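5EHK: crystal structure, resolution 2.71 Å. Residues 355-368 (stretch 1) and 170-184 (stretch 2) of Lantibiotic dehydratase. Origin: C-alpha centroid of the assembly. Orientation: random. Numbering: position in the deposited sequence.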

# COMPACT_ATOMS: atom_id res chain seq x y z
N SER A 355 -40.84 -22.04 -30.49
CA SER A 355 -41.97 -21.44 -29.78
C SER A 355 -41.53 -20.16 -29.06
O SER A 355 -42.13 -19.09 -29.23
CB SER A 355 -42.59 -22.45 -28.79
OG SER A 355 -43.73 -21.91 -28.14
N THR A 356 -40.48 -20.28 -28.27
CA THR A 356 -39.84 -19.13 -27.64
C THR A 356 -39.33 -18.13 -28.68
O THR A 356 -39.30 -16.94 -28.42
CB THR A 356 -38.65 -19.56 -26.73
OG1 THR A 356 -37.55 -20.02 -27.53
CG2 THR A 356 -39.07 -20.65 -25.75
N ARG A 357 -38.91 -18.63 -29.84
CA ARG A 357 -38.41 -17.77 -30.91
C ARG A 357 -39.52 -16.92 -31.52
O ARG A 357 -39.26 -15.86 -32.11
CB ARG A 357 -37.73 -18.60 -32.01
CG ARG A 357 -36.42 -19.24 -31.60
CD ARG A 357 -35.71 -19.88 -32.78
NE ARG A 357 -35.36 -18.90 -33.80
CZ ARG A 357 -34.27 -18.13 -33.77
NH1 ARG A 357 -33.41 -18.23 -32.76
NH2 ARG A 357 -34.04 -17.26 -34.75
N ARG A 358 -40.76 -17.41 -31.41
CA ARG A 358 -41.91 -16.66 -31.89
C ARG A 358 -42.08 -15.41 -31.03
O ARG A 358 -42.22 -14.29 -31.55
CB ARG A 358 -43.17 -17.52 -31.88
CG ARG A 358 -43.61 -17.96 -33.28
CD ARG A 358 -44.72 -18.99 -33.22
NE ARG A 358 -44.24 -20.33 -32.90
CZ ARG A 358 -44.89 -21.19 -32.13
NH1 ARG A 358 -46.07 -20.85 -31.59
NH2 ARG A 358 -44.38 -22.39 -31.88
N VAL A 359 -42.04 -15.62 -29.72
CA VAL A 359 -42.07 -14.54 -28.75
C VAL A 359 -40.93 -13.58 -29.01
O VAL A 359 -41.14 -12.37 -29.10
CB VAL A 359 -41.90 -15.10 -27.34
CG1 VAL A 359 -41.58 -13.99 -26.35
CG2 VAL A 359 -43.14 -15.88 -26.93
N HIS A 360 -39.73 -14.13 -29.16
CA HIS A 360 -38.53 -13.35 -29.44
C HIS A 360 -37.35 -14.30 -29.65
O HIS A 360 -37.09 -15.16 -28.80
CB HIS A 360 -38.21 -12.40 -28.27
CG HIS A 360 -36.92 -11.65 -28.44
ND1 HIS A 360 -36.67 -10.85 -29.54
CD2 HIS A 360 -35.81 -11.60 -27.67
CE1 HIS A 360 -35.46 -10.33 -29.43
NE2 HIS A 360 -34.91 -10.77 -28.31
N PRO A 361 -36.63 -14.13 -30.77
CA PRO A 361 -35.50 -15.02 -31.06
C PRO A 361 -34.32 -14.73 -30.14
O PRO A 361 -33.75 -13.65 -30.23
CB PRO A 361 -35.15 -14.66 -32.51
CG PRO A 361 -35.68 -13.27 -32.71
CD PRO A 361 -36.91 -13.19 -31.87
N HIS A 362 -33.98 -15.67 -29.27
CA HIS A 362 -32.82 -15.51 -28.39
C HIS A 362 -31.87 -16.69 -28.45
O HIS A 362 -32.30 -17.84 -28.56
CB HIS A 362 -33.27 -15.31 -26.94
CG HIS A 362 -32.18 -14.81 -26.04
ND1 HIS A 362 -31.98 -15.29 -24.77
CD2 HIS A 362 -31.24 -13.85 -26.23
CE1 HIS A 362 -30.95 -14.66 -24.22
NE2 HIS A 362 -30.49 -13.77 -25.08
N ASP A 363 -30.57 -16.41 -28.35
CA ASP A 363 -29.54 -17.45 -28.41
C ASP A 363 -29.71 -18.56 -27.36
O ASP A 363 -29.48 -19.74 -27.65
CB ASP A 363 -28.15 -16.84 -28.24
CG ASP A 363 -27.62 -16.22 -29.51
OD1 ASP A 363 -28.33 -16.29 -30.54
OD2 ASP A 363 -26.49 -15.69 -29.48
N THR A 364 -30.08 -18.17 -26.15
CA THR A 364 -30.22 -19.11 -25.05
C THR A 364 -31.42 -18.76 -24.19
O THR A 364 -31.26 -18.17 -23.13
CB THR A 364 -28.99 -19.08 -24.14
OG1 THR A 364 -28.58 -17.72 -23.99
CG2 THR A 364 -27.86 -19.89 -24.72
N PRO A 365 -32.63 -19.12 -24.64
CA PRO A 365 -33.88 -18.74 -23.97
C PRO A 365 -34.32 -19.79 -22.95
O PRO A 365 -35.40 -19.64 -22.36
CB PRO A 365 -34.88 -18.74 -25.12
CG PRO A 365 -34.40 -19.86 -25.97
CD PRO A 365 -32.89 -19.82 -25.91
N LEU A 366 -33.53 -20.83 -22.75
CA LEU A 366 -33.90 -21.85 -21.77
C LEU A 366 -32.84 -22.08 -20.70
O LEU A 366 -31.64 -21.96 -20.94
CB LEU A 366 -34.21 -23.20 -22.45
CG LEU A 366 -35.23 -23.37 -23.56
CD1 LEU A 366 -35.21 -24.82 -23.98
CD2 LEU A 366 -36.61 -22.99 -23.09
N HIS A 367 -33.31 -22.43 -19.52
CA HIS A 367 -32.44 -22.88 -18.45
C HIS A 367 -32.94 -24.24 -17.97
O HIS A 367 -34.12 -24.41 -17.65
CB HIS A 367 -32.39 -21.87 -17.30
CG HIS A 367 -31.54 -22.32 -16.15
ND1 HIS A 367 -30.16 -22.18 -16.15
CD2 HIS A 367 -31.86 -22.93 -14.99
CE1 HIS A 367 -29.68 -22.69 -15.02
NE2 HIS A 367 -30.69 -23.15 -14.30
N VAL A 368 -32.05 -25.23 -17.98
CA VAL A 368 -32.45 -26.59 -17.66
C VAL A 368 -31.72 -27.10 -16.44
O VAL A 368 -30.51 -27.03 -16.37
CB VAL A 368 -32.19 -27.57 -18.84
CG1 VAL A 368 -32.39 -29.02 -18.40
CG2 VAL A 368 -33.09 -27.23 -20.04
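Stretch 2 (170-184) TRADMEWLLSAVHRL

What fills the apolar centre of the contact? Trp176, on the first turn of helix 174-184, points toward stretch 1 with chi1 in t and has more area covered than any other residue here. Pro365 lies over one face of its indole, with CB 3.8 Å from the centroid of the five-membered ring, a CH-pi contact. Val359 CG1 packs 3.6 Å from Trp176 CZ2 and 4.3 Å from Ala180 CB, one turn further along the helix. His362 CB meets the ring edge, 3.6 Å from Trp176 CD1.

How is the indole nitrogen satisfied in so enclosed a place? Helix 355-359 ends beside it, and Trp176 NE1 donates to two carbonyls near that end: His360 O at 3.0 Å and Thr356 O at 3.3 Å. Thr356 O also accepts from His360 N within its own stretch, at 2.9 Å. The two helices run at 40° to each other, their axes no closer than 11.0 Å, and side chains such as Trp176 and Val359 fill the space between them.

How do the backbones join at the other end? Strand 170-172 runs antiparallel to strand 366-368, at 149°. His367 and Arg171 form the hydrogen-bonded pair: His367 N to Arg171 O is 2.9 Å and Arg171 N to His367 O 3.1 Å. Their side chains leave on one face, those of Val368 and Thr170 on the other. Asp173 N extends the ladder by donating to Pro365 O at 2.9 Å.

What marks the polar edge? Asp173 turns strand into helix, its OD2 capping Trp176 N at 2.9 Å, while His362 CE1 approaches that same Asp173 OD2 edge-on at 3.4 Å. Farther along the helix, the exposed Arg183 reaches back, and its NH1 makes a weak hydrogen bond to Val359 O at 3.0 Å.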

# COMPACT_ATOMS: atom_id res chain seq x y z
N THR A 170 -37.55 -27.42 -16.96
CA THR A 170 -37.18 -26.39 -17.94
C THR A 170 -37.90 -25.06 -17.70
O THR A 170 -39.12 -25.01 -17.53
CB THR A 170 -37.44 -26.88 -19.37
OG1 THR A 170 -36.76 -28.12 -19.56
CG2 THR A 170 -36.93 -25.87 -20.41
N ARG A 171 -37.14 -23.97 -17.71
CA ARG A 171 -37.68 -22.65 -17.44
C ARG A 171 -37.17 -21.62 -18.41
O ARG A 171 -36.16 -21.81 -19.09
CB ARG A 171 -37.38 -22.21 -16.00
CG ARG A 171 -38.21 -22.91 -14.95
CD ARG A 171 -37.65 -22.69 -13.57
NE ARG A 171 -38.58 -23.16 -12.54
CZ ARG A 171 -38.32 -23.15 -11.24
NH1 ARG A 171 -37.15 -22.72 -10.80
NH2 ARG A 171 -39.23 -23.59 -10.37
N ALA A 172 -37.90 -20.52 -18.48
CA ALA A 172 -37.55 -19.41 -19.34
C ALA A 172 -36.30 -18.75 -18.81
O ALA A 172 -36.16 -18.57 -17.62
CB ALA A 172 -38.70 -18.42 -19.38
N ASP A 173 -35.37 -18.42 -19.71
CA ASP A 173 -34.18 -17.65 -19.35
C ASP A 173 -34.61 -16.24 -18.97
O ASP A 173 -35.42 -15.64 -19.68
CB ASP A 173 -33.21 -17.63 -20.53
CG ASP A 173 -32.16 -16.54 -20.43
OD1 ASP A 173 -31.17 -16.71 -19.67
OD2 ASP A 173 -32.27 -15.54 -21.17
N MET A 174 -34.09 -15.73 -17.85
CA MET A 174 -34.54 -14.43 -17.33
C MET A 174 -34.35 -13.28 -18.31
O MET A 174 -35.21 -12.42 -18.43
CB MET A 174 -33.87 -14.10 -16.00
CG MET A 174 -34.49 -14.80 -14.82
SD MET A 174 -36.19 -14.23 -14.58
CE MET A 174 -35.91 -12.48 -14.39
N GLU A 175 -33.21 -13.27 -18.98
CA GLU A 175 -32.94 -12.26 -19.97
C GLU A 175 -34.00 -12.33 -21.06
O GLU A 175 -34.55 -11.31 -21.47
CB GLU A 175 -31.54 -12.46 -20.55
CG GLU A 175 -30.97 -11.21 -21.18
CD GLU A 175 -29.45 -11.24 -21.25
OE1 GLU A 175 -28.85 -11.91 -20.39
OE2 GLU A 175 -28.87 -10.56 -22.13
N TRP A 176 -34.32 -13.55 -21.48
CA TRP A 176 -35.37 -13.78 -22.48
C TRP A 176 -36.74 -13.31 -21.97
O TRP A 176 -37.42 -12.52 -22.63
CB TRP A 176 -35.40 -15.26 -22.92
CG TRP A 176 -36.47 -15.59 -23.93
CD1 TRP A 176 -36.41 -15.40 -25.28
CD2 TRP A 176 -37.77 -16.14 -23.66
NE1 TRP A 176 -37.59 -15.81 -25.87
CE2 TRP A 176 -38.43 -16.26 -24.89
CE3 TRP A 176 -38.42 -16.55 -22.50
CZ2 TRP A 176 -39.72 -16.77 -24.99
CZ3 TRP A 176 -39.70 -17.05 -22.60
CH2 TRP A 176 -40.34 -17.16 -23.84
N LEU A 177 -37.14 -13.79 -20.80
CA LEU A 177 -38.44 -13.44 -20.24
C LEU A 177 -38.59 -11.93 -20.03
O LEU A 177 -39.67 -11.38 -20.23
CB LEU A 177 -38.69 -14.17 -18.93
CG LEU A 177 -40.04 -13.82 -18.29
CD1 LEU A 177 -41.17 -14.22 -19.23
CD2 LEU A 177 -40.18 -14.50 -16.93
N LEU A 178 -37.52 -11.27 -19.62
CA LEU A 178 -37.59 -9.84 -19.37
C LEU A 178 -37.88 -9.02 -20.63
O LEU A 178 -38.60 -8.03 -20.57
CB LEU A 178 -36.34 -9.34 -18.62
CG LEU A 178 -36.32 -9.71 -17.12
CD1 LEU A 178 -34.94 -9.54 -16.51
CD2 LEU A 178 -37.38 -8.95 -16.33
N SER A 179 -37.35 -9.45 -21.78
CA SER A 179 -37.69 -8.81 -23.05
C SER A 179 -39.20 -8.73 -23.28
O SER A 179 -39.72 -7.73 -23.78
CB SER A 179 -37.00 -9.48 -24.24
OG SER A 179 -35.63 -9.09 -24.30
N ALA A 180 -39.90 -9.80 -22.91
CA ALA A 180 -41.35 -9.85 -23.04
C ALA A 180 -42.07 -9.04 -21.96
O ALA A 180 -43.08 -8.39 -22.24
CB ALA A 180 -41.83 -11.30 -23.03
N VAL A 181 -41.56 -9.08 -20.73
CA VAL A 181 -42.17 -8.36 -19.62
C VAL A 181 -42.17 -6.87 -19.92
O VAL A 181 -43.13 -6.16 -19.62
CB VAL A 181 -41.42 -8.63 -18.28
CG1 VAL A 181 -42.02 -7.81 -17.16
CG2 VAL A 181 -41.43 -10.13 -17.93
N HIS A 182 -41.08 -6.42 -20.54
CA HIS A 182 -40.94 -5.04 -21.00
C HIS A 182 -42.07 -4.65 -21.96
O HIS A 182 -42.64 -3.56 -21.84
CB HIS A 182 -39.61 -4.86 -21.71
CG HIS A 182 -38.42 -4.95 -20.81
ND1 HIS A 182 -37.13 -5.02 -21.28
CD2 HIS A 182 -38.33 -4.99 -19.46
CE1 HIS A 182 -36.29 -5.09 -20.26
NE2 HIS A 182 -37.00 -5.08 -19.15
N ARG A 183 -42.40 -5.55 -22.88
CA ARG A 183 -43.43 -5.29 -23.88
C ARG A 183 -44.77 -5.23 -23.21
O ARG A 183 -45.62 -4.43 -23.59
CB ARG A 183 -43.43 -6.37 -24.96
CG ARG A 183 -42.30 -6.25 -25.98
CD ARG A 183 -42.12 -7.54 -26.78
NE ARG A 183 -43.34 -7.96 -27.47
CZ ARG A 183 -43.54 -9.19 -27.96
NH1 ARG A 183 -42.61 -10.13 -27.80
NH2 ARG A 183 -44.67 -9.48 -28.58
N LEU A 184 -44.96 -6.05 -22.18
CA LEU A 184 -46.16 -5.97 -21.38
C LEU A 184 -46.21 -4.66 -20.55
O LEU A 184 -47.29 -4.13 -20.28
CB LEU A 184 -46.25 -7.19 -20.45
CG LEU A 184 -46.61 -8.54 -21.08
CD1 LEU A 184 -47.02 -9.55 -20.01
CD2 LEU A 184 -47.71 -8.39 -22.10